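Local coordinates for type C neurotoxin (Clostridium botulinum, PDB 3PME), which probably binds gangliosides and phospholipid at the nerve-cell membrane through this receptor-binding domain, helping the botulinum neurotoxin attach to its target neurons, at residues Y237-Y242 and S401-I406. Numbering follows the deposited sequence.
Sequences YYMINY and SFWKFI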
loop_
_atom_site.group_PDB
_atom_site.type_symbol
_atom_site.label_atom_id
_atom_site.label_comp_id
_atom_site.label_asym_id
_atom_site.label_seq_id
_atom_site.Cartn_x
_atom_site.Cartn_y
_atom_site.Cartn_z
ATOM N N TYR A 237 -5.435 12.838 -6.527
ATOM C CA TYR A 237 -4.426 11.831 -6.870
ATOM C C TYR A 237 -3.704 12.199 -8.135
ATOM O O TYR A 237 -4.332 12.654 -9.095
ATOM C CB TYR A 237 -5.065 10.462 -7.108
ATOM C CG TYR A 237 -5.696 9.885 -5.876
ATOM C CD1 TYR A 237 -4.908 9.393 -4.838
ATOM C CD2 TYR A 237 -7.073 9.820 -5.748
ATOM C CE1 TYR A 237 -5.495 8.856 -3.683
ATOM C CE2 TYR A 237 -7.656 9.296 -4.615
ATOM C CZ TYR A 237 -6.871 8.815 -3.588
ATOM O OH TYR A 237 -7.475 8.297 -2.469
ATOM N N TYR A 238 -2.394 11.983 -8.159
ATOM C CA TYR A 238 -1.681 11.982 -9.425
ATOM C C TYR A 238 -1.884 10.607 -10.015
ATOM O O TYR A 238 -1.321 9.605 -9.529
ATOM C CB TYR A 238 -0.204 12.312 -9.225
ATOM C CG TYR A 238 -0.007 13.659 -8.558
ATOM C CD1 TYR A 238 -0.039 14.840 -9.308
ATOM C CD2 TYR A 238 0.174 13.756 -7.182
ATOM C CE1 TYR A 238 0.126 16.075 -8.695
ATOM C CE2 TYR A 238 0.345 14.988 -6.566
ATOM C CZ TYR A 238 0.312 16.138 -7.329
ATOM O OH TYR A 238 0.480 17.356 -6.707
ATOM N N MET A 239 -2.739 10.546 -11.026
ATOM C CA MET A 239 -3.063 9.291 -11.680
ATOM C C MET A 239 -1.950 8.912 -12.647
ATOM O O MET A 239 -1.584 9.702 -13.510
ATOM C CB MET A 239 -4.391 9.422 -12.415
ATOM C CG MET A 239 -4.827 8.171 -13.145
ATOM S SD MET A 239 -6.459 8.458 -13.867
ATOM C CE MET A 239 -6.798 6.856 -14.595
ATOM N N ILE A 240 -1.395 7.717 -12.480
ATOM C CA ILE A 240 -0.344 7.252 -13.368
ATOM C C ILE A 240 -0.644 5.877 -13.938
ATOM O O ILE A 240 -1.321 5.052 -13.316
ATOM C CB ILE A 240 1.041 7.203 -12.667
ATOM C CG1 ILE A 240 0.979 6.340 -11.405
ATOM C CG2 ILE A 240 1.522 8.618 -12.344
ATOM C CD1 ILE A 240 2.352 5.836 -10.943
ATOM N N ASN A 241 -0.140 5.642 -15.137
ATOM C CA ASN A 241 -0.049 4.301 -15.656
ATOM C C ASN A 241 1.175 3.606 -15.060
ATOM O O ASN A 241 2.225 4.222 -14.896
ATOM C CB ASN A 241 0.065 4.332 -17.172
ATOM C CG ASN A 241 -0.024 2.958 -17.773
ATOM O OD1 ASN A 241 0.991 2.304 -18.013
ATOM N ND2 ASN A 241 -1.246 2.489 -17.986
ATOM N N TYR A 242 1.028 2.326 -14.740
ATOM C CA TYR A 242 2.124 1.540 -14.191
ATOM C C TYR A 242 3.426 1.761 -14.954
ATOM O O TYR A 242 4.507 1.822 -14.360
ATOM C CB TYR A 242 1.733 0.060 -14.257
ATOM C CG TYR A 242 2.656 -0.895 -13.547
ATOM C CD1 TYR A 242 3.805 -1.366 -14.160
ATOM C CD2 TYR A 242 2.346 -1.356 -12.282
ATOM C CE1 TYR A 242 4.638 -2.260 -13.514
ATOM C CE2 TYR A 242 3.172 -2.248 -11.626
ATOM C CZ TYR A 242 4.315 -2.689 -12.247
ATOM O OH TYR A 242 5.137 -3.577 -11.591
ATOM N N SER A 401 -2.170 -1.897 -18.708
ATOM C CA SER A 401 -3.552 -1.743 -18.234
ATOM C C SER A 401 -3.658 -1.441 -16.747
ATOM O O SER A 401 -4.770 -1.310 -16.212
ATOM C CB SER A 401 -4.371 -2.998 -18.525
ATOM O OG SER A 401 -3.993 -4.036 -17.619
ATOM N N PHE A 402 -2.517 -1.360 -16.066
ATOM C CA PHE A 402 -2.505 -1.146 -14.624
ATOM C C PHE A 402 -2.376 0.337 -14.297
ATOM O O PHE A 402 -1.484 1.004 -14.811
ATOM C CB PHE A 402 -1.348 -1.902 -13.959
ATOM C CG PHE A 402 -1.411 -3.412 -14.104
ATOM C CD1 PHE A 402 -2.508 -4.046 -14.675
ATOM C CD2 PHE A 402 -0.356 -4.189 -13.647
ATOM C CE1 PHE A 402 -2.543 -5.433 -14.799
ATOM C CE2 PHE A 402 -0.385 -5.578 -13.762
ATOM C CZ PHE A 402 -1.473 -6.194 -14.335
ATOM N N TRP A 403 -3.257 0.828 -13.424
ATOM C CA TRP A 403 -3.236 2.235 -13.004
ATOM C C TRP A 403 -3.000 2.380 -11.513
ATOM O O TRP A 403 -3.467 1.562 -10.717
ATOM C CB TRP A 403 -4.558 2.920 -13.382
ATOM C CG TRP A 403 -4.810 2.833 -14.847
ATOM C CD1 TRP A 403 -5.443 1.826 -15.508
ATOM C CD2 TRP A 403 -4.363 3.754 -15.844
ATOM N NE1 TRP A 403 -5.437 2.069 -16.861
ATOM C CE2 TRP A 403 -4.788 3.254 -17.095
ATOM C CE3 TRP A 403 -3.660 4.960 -15.803
ATOM C CZ2 TRP A 403 -4.521 3.913 -18.290
ATOM C CZ3 TRP A 403 -3.407 5.626 -17.006
ATOM C CH2 TRP A 403 -3.831 5.093 -18.221
ATOM N N LYS A 404 -2.280 3.435 -11.143
ATOM C CA LYS A 404 -2.036 3.736 -9.735
ATOM C C LYS A 404 -2.395 5.187 -9.471
ATOM O O LYS A 404 -2.468 6.002 -10.402
ATOM C CB LYS A 404 -0.582 3.466 -9.341
ATOM C CG LYS A 404 -0.169 2.004 -9.431
ATOM C CD LYS A 404 1.263 1.859 -8.938
ATOM C CE LYS A 404 1.646 0.406 -8.737
ATOM N NZ LYS A 404 2.965 0.287 -8.067
ATOM N N PHE A 405 -2.639 5.487 -8.203
ATOM C CA PHE A 405 -3.129 6.796 -7.799
ATOM C C PHE A 405 -2.274 7.303 -6.651
ATOM O O PHE A 405 -2.326 6.775 -5.529
ATOM C CB PHE A 405 -4.599 6.694 -7.401
ATOM C CG PHE A 405 -5.495 6.298 -8.542
ATOM C CD1 PHE A 405 -6.033 7.261 -9.372
ATOM C CD2 PHE A 405 -5.780 4.961 -8.794
ATOM C CE1 PHE A 405 -6.847 6.904 -10.443
ATOM C CE2 PHE A 405 -6.588 4.597 -9.862
ATOM C CZ PHE A 405 -7.130 5.574 -10.683
ATOM N N ILE A 406 -1.476 8.334 -6.925
ATOM C CA ILE A 406 -0.537 8.794 -5.911
ATOM C C ILE A 406 -1.124 9.935 -5.113
ATOM O O ILE A 406 -1.311 11.025 -5.642
ATOM C CB ILE A 406 0.796 9.245 -6.522
ATOM C CG1 ILE A 406 1.396 8.133 -7.389
ATOM C CG2 ILE A 406 1.765 9.638 -5.413
ATOM C CD1 ILE A 406 2.650 8.580 -8.125
#
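Met239 has CG anti to its backbone N (chi1 180°) and stays extended from there, so it runs alongside Phe405 in the same direction, with CG 3.6 Å from Phe405 CE1 and SD obliquely beside the ring in a Met-aromatic contact. Its methyl CE reaches the rim of the Trp403 indole near CE3, on one side. Asn241, also anti to N (chi1 -172°), takes the opposite face: ND2 lies 3.6 Å from Trp403 CZ2, the amide nearly perpendicular to the ring, and CB adds an off-centre CH-pi contact. That ND2 is hydrogen-bonded to Ser400 O, which helps fix the amide over the indole. Phe405 also turns an edge, offset, toward the face of Tyr237. On the other side of the ribbon, Ile240 holds CG1 in the crowded position between N and C (chi1 56°), and its CD1 meets Ile406 CD1 at 3.9 Å; Lys404 CB packs against Ile240 CG1. At the Tyr242 end, Phe402 points its ring edge at the face of Tyr242, the planes nearly perpendicular. Paired backbone bonds join Tyr238 to Ile406 and Ile240 to Lys404, the latter nearly straight and in the carbonyl planes; Tyr242 N also bonds Phe402 O (2.8 Å). Strands 238-241 and 403-406 thus form a two-stranded antiparallel ribbon joining beginning and end of the C-terminal trefoil-type domain, its Met239, Trp403 and Phe405 face packed on strands 273-277, 356-360 and 366-373.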